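Nuclear receptor corepressor 2 (Homo sapiens, PDB 4A69) binds histone deacetylase 3 in a complex with an inositol tetraphosphate and probably represses transcription as a corepressor of nuclear receptors. Local coordinates at residues M45-E50 / L72-T76. Residues are numbered along the deposited sequence.
Sequences MWSEQE and LERKT
Residues 45-50 run from an extended lead-in, Met45 to Ser47, into the first turn of helix 48-60; facing them, residues 72-76 form the loop between helices 65-70 and 77-87. The backbones come closest at Glu50 and Leu72, with CA atoms 6.8 Å apart. Leu72 opens a type I turn closed by Lys75 N donating to Leu72 O (3.2 Å). Leu72 points its CB toward the other segment, and the branched apolar side chain (chi1 m, chi2 t) suits this buried site: Leu72 CD1 lies 3.9 Å from Trp46 CH2, and Leu72 CD2 3.8 Å from Glu50 O. Glu73 and Arg74 form the outer corners of the turn, exposed positions that suit charged side chains, which turn off from the contact; Arg74 merely brings CB to 4.2 Å from Glu50 OE2. Lys75 points CB toward segment 45-50 (chi angles m, m, t, m); its long methylene chain can lie on the indole while the ammonium meets an acid and a carbonyl. Lys75 CE sits 3.4 Å from the centroid of the Trp46 five-membered ring, a CH-pi contact, and Lys75 NZ 4.3 Å from that centroid, a cation-pi interaction. Lys75 NZ also donates to Met45 O (3.0 Å) and forms a salt bridge with Glu50 OE1 (2.9 Å). That carboxylate is held because Glu50 OE1 accepts from Ser47 N (3.0 Å), while Ser47 OG receives a weak, 3.4 Å bond from Glu50 N: a capping box. Thr76, extended, N-caps helix 77-87. Joining the start of helix 48-60 to the loop before helix 77-87, through Trp46, which meets Lys75 and stacks with Tyr83, is characteristic of the three-helix Myb-like (SANT) fold.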
loop_
_atom_site.group_PDB
_atom_site.type_symbol
_atom_site.label_atom_id
_atom_site.label_comp_id
_atom_site.label_asym_id
_atom_site.label_seq_id
_atom_site.Cartn_x
_atom_site.Cartn_y
_atom_site.Cartn_z
ATOM N N MET C 45 -26.541 -12.605 1.446
ATOM C CA MET C 45 -27.974 -12.859 1.494
ATOM C C MET C 45 -28.739 -11.622 1.043
ATOM O O MET C 45 -29.232 -10.827 1.842
ATOM C CB MET C 45 -28.395 -13.353 2.881
ATOM C CG MET C 45 -27.608 -14.572 3.366
ATOM S SD MET C 45 -28.070 -16.188 2.680
ATOM C CE MET C 45 -27.249 -16.237 1.083
ATOM N N TRP C 46 -28.792 -11.467 -0.271
ATOM C CA TRP C 46 -29.530 -10.406 -0.915
ATOM C C TRP C 46 -30.797 -10.980 -1.463
ATOM O O TRP C 46 -30.768 -12.011 -2.136
ATOM C CB TRP C 46 -28.695 -9.830 -2.047
ATOM C CG TRP C 46 -27.648 -8.854 -1.582
ATOM C CD1 TRP C 46 -26.456 -9.130 -0.910
ATOM C CD2 TRP C 46 -27.672 -7.397 -1.732
ATOM N NE1 TRP C 46 -25.765 -7.972 -0.643
ATOM C CE2 TRP C 46 -26.435 -6.898 -1.113
ATOM C CE3 TRP C 46 -28.559 -6.489 -2.297
ATOM C CZ2 TRP C 46 -26.131 -5.547 -1.068
ATOM C CZ3 TRP C 46 -28.238 -5.129 -2.253
ATOM C CH2 TRP C 46 -27.051 -4.671 -1.655
ATOM N N SER C 47 -31.923 -10.335 -1.168
ATOM C CA SER C 47 -33.203 -10.717 -1.763
ATOM C C SER C 47 -33.351 -10.022 -3.111
ATOM O O SER C 47 -32.562 -9.135 -3.452
ATOM C CB SER C 47 -34.361 -10.335 -0.847
ATOM O OG SER C 47 -34.467 -8.929 -0.737
ATOM N N GLU C 48 -34.374 -10.412 -3.866
ATOM C CA GLU C 48 -34.594 -9.888 -5.215
ATOM C C GLU C 48 -35.093 -8.443 -5.205
ATOM O O GLU C 48 -34.869 -7.702 -6.161
ATOM C CB GLU C 48 -35.551 -10.796 -6.004
ATOM C CG GLU C 48 -35.109 -12.257 -6.108
ATOM C CD GLU C 48 -35.405 -13.083 -4.857
ATOM O OE1 GLU C 48 -35.915 -12.533 -3.851
ATOM O OE2 GLU C 48 -35.117 -14.301 -4.873
ATOM N N GLN C 49 -35.771 -8.046 -4.130
ATOM C CA GLN C 49 -36.173 -6.648 -3.939
ATOM C C GLN C 49 -34.936 -5.793 -3.707
ATOM O O GLN C 49 -34.827 -4.682 -4.230
ATOM C CB GLN C 49 -37.120 -6.493 -2.741
ATOM C CG GLN C 49 -38.570 -6.857 -3.013
ATOM C CD GLN C 49 -38.821 -8.355 -3.030
ATOM O OE1 GLN C 49 -37.971 -9.161 -2.625
ATOM N NE2 GLN C 49 -40.000 -8.738 -3.500
ATOM N N GLU C 50 -34.013 -6.322 -2.911
ATOM C CA GLU C 50 -32.743 -5.655 -2.638
ATOM C C GLU C 50 -31.914 -5.546 -3.919
ATOM O O GLU C 50 -31.533 -4.438 -4.328
ATOM C CB GLU C 50 -31.987 -6.389 -1.529
ATOM C CG GLU C 50 -32.636 -6.230 -0.158
ATOM C CD GLU C 50 -31.907 -6.960 0.958
ATOM O OE1 GLU C 50 -31.544 -8.154 0.787
ATOM O OE2 GLU C 50 -31.710 -6.330 2.024
ATOM N N LEU C 72 -31.853 0.949 1.278
ATOM C CA LEU C 72 -31.839 -0.472 1.629
ATOM C C LEU C 72 -31.797 -0.700 3.141
ATOM O O LEU C 72 -30.755 -0.533 3.779
ATOM C CB LEU C 72 -30.670 -1.189 0.947
ATOM C CG LEU C 72 -30.619 -1.221 -0.584
ATOM C CD1 LEU C 72 -29.191 -1.471 -1.049
ATOM C CD2 LEU C 72 -31.575 -2.259 -1.166
ATOM N N GLU C 73 -32.936 -1.115 3.689
ATOM C CA GLU C 73 -33.140 -1.248 5.138
ATOM C C GLU C 73 -32.131 -2.148 5.847
ATOM O O GLU C 73 -31.727 -1.853 6.970
ATOM C CB GLU C 73 -34.561 -1.749 5.437
ATOM C CG GLU C 73 -35.684 -0.908 4.840
ATOM C CD GLU C 73 -36.126 0.236 5.744
ATOM O OE1 GLU C 73 -35.263 1.028 6.187
ATOM O OE2 GLU C 73 -37.348 0.348 6.001
ATOM N N ARG C 74 -31.741 -3.251 5.217
ATOM C CA ARG C 74 -30.779 -4.142 5.857
ATOM C C ARG C 74 -29.438 -4.256 5.108
ATOM O O ARG C 74 -28.717 -5.246 5.244
ATOM C CB ARG C 74 -31.406 -5.510 6.171
ATOM C CG ARG C 74 -30.566 -6.401 7.093
ATOM C CD ARG C 74 -30.153 -5.730 8.411
ATOM N NE ARG C 74 -31.236 -5.723 9.397
ATOM C CZ ARG C 74 -31.536 -6.743 10.202
ATOM N NH1 ARG C 74 -30.834 -7.871 10.155
ATOM N NH2 ARG C 74 -32.546 -6.637 11.059
ATOM N N LYS C 75 -29.105 -3.228 4.335
ATOM C CA LYS C 75 -27.799 -3.168 3.682
ATOM C C LYS C 75 -27.100 -1.827 3.966
ATOM O O LYS C 75 -27.667 -0.763 3.744
ATOM C CB LYS C 75 -27.910 -3.453 2.167
ATOM C CG LYS C 75 -28.355 -4.871 1.790
ATOM C CD LYS C 75 -27.467 -5.951 2.409
ATOM C CE LYS C 75 -27.836 -7.361 1.959
ATOM N NZ LYS C 75 -29.140 -7.878 2.457
ATOM N N THR C 76 -25.876 -1.901 4.482
ATOM C CA THR C 76 -25.032 -0.720 4.722
ATOM C C THR C 76 -24.213 -0.379 3.488
ATOM O O THR C 76 -24.120 -1.170 2.549
ATOM C CB THR C 76 -24.006 -0.955 5.850
ATOM O OG1 THR C 76 -23.202 -2.101 5.533
ATOM C CG2 THR C 76 -24.683 -1.137 7.199
#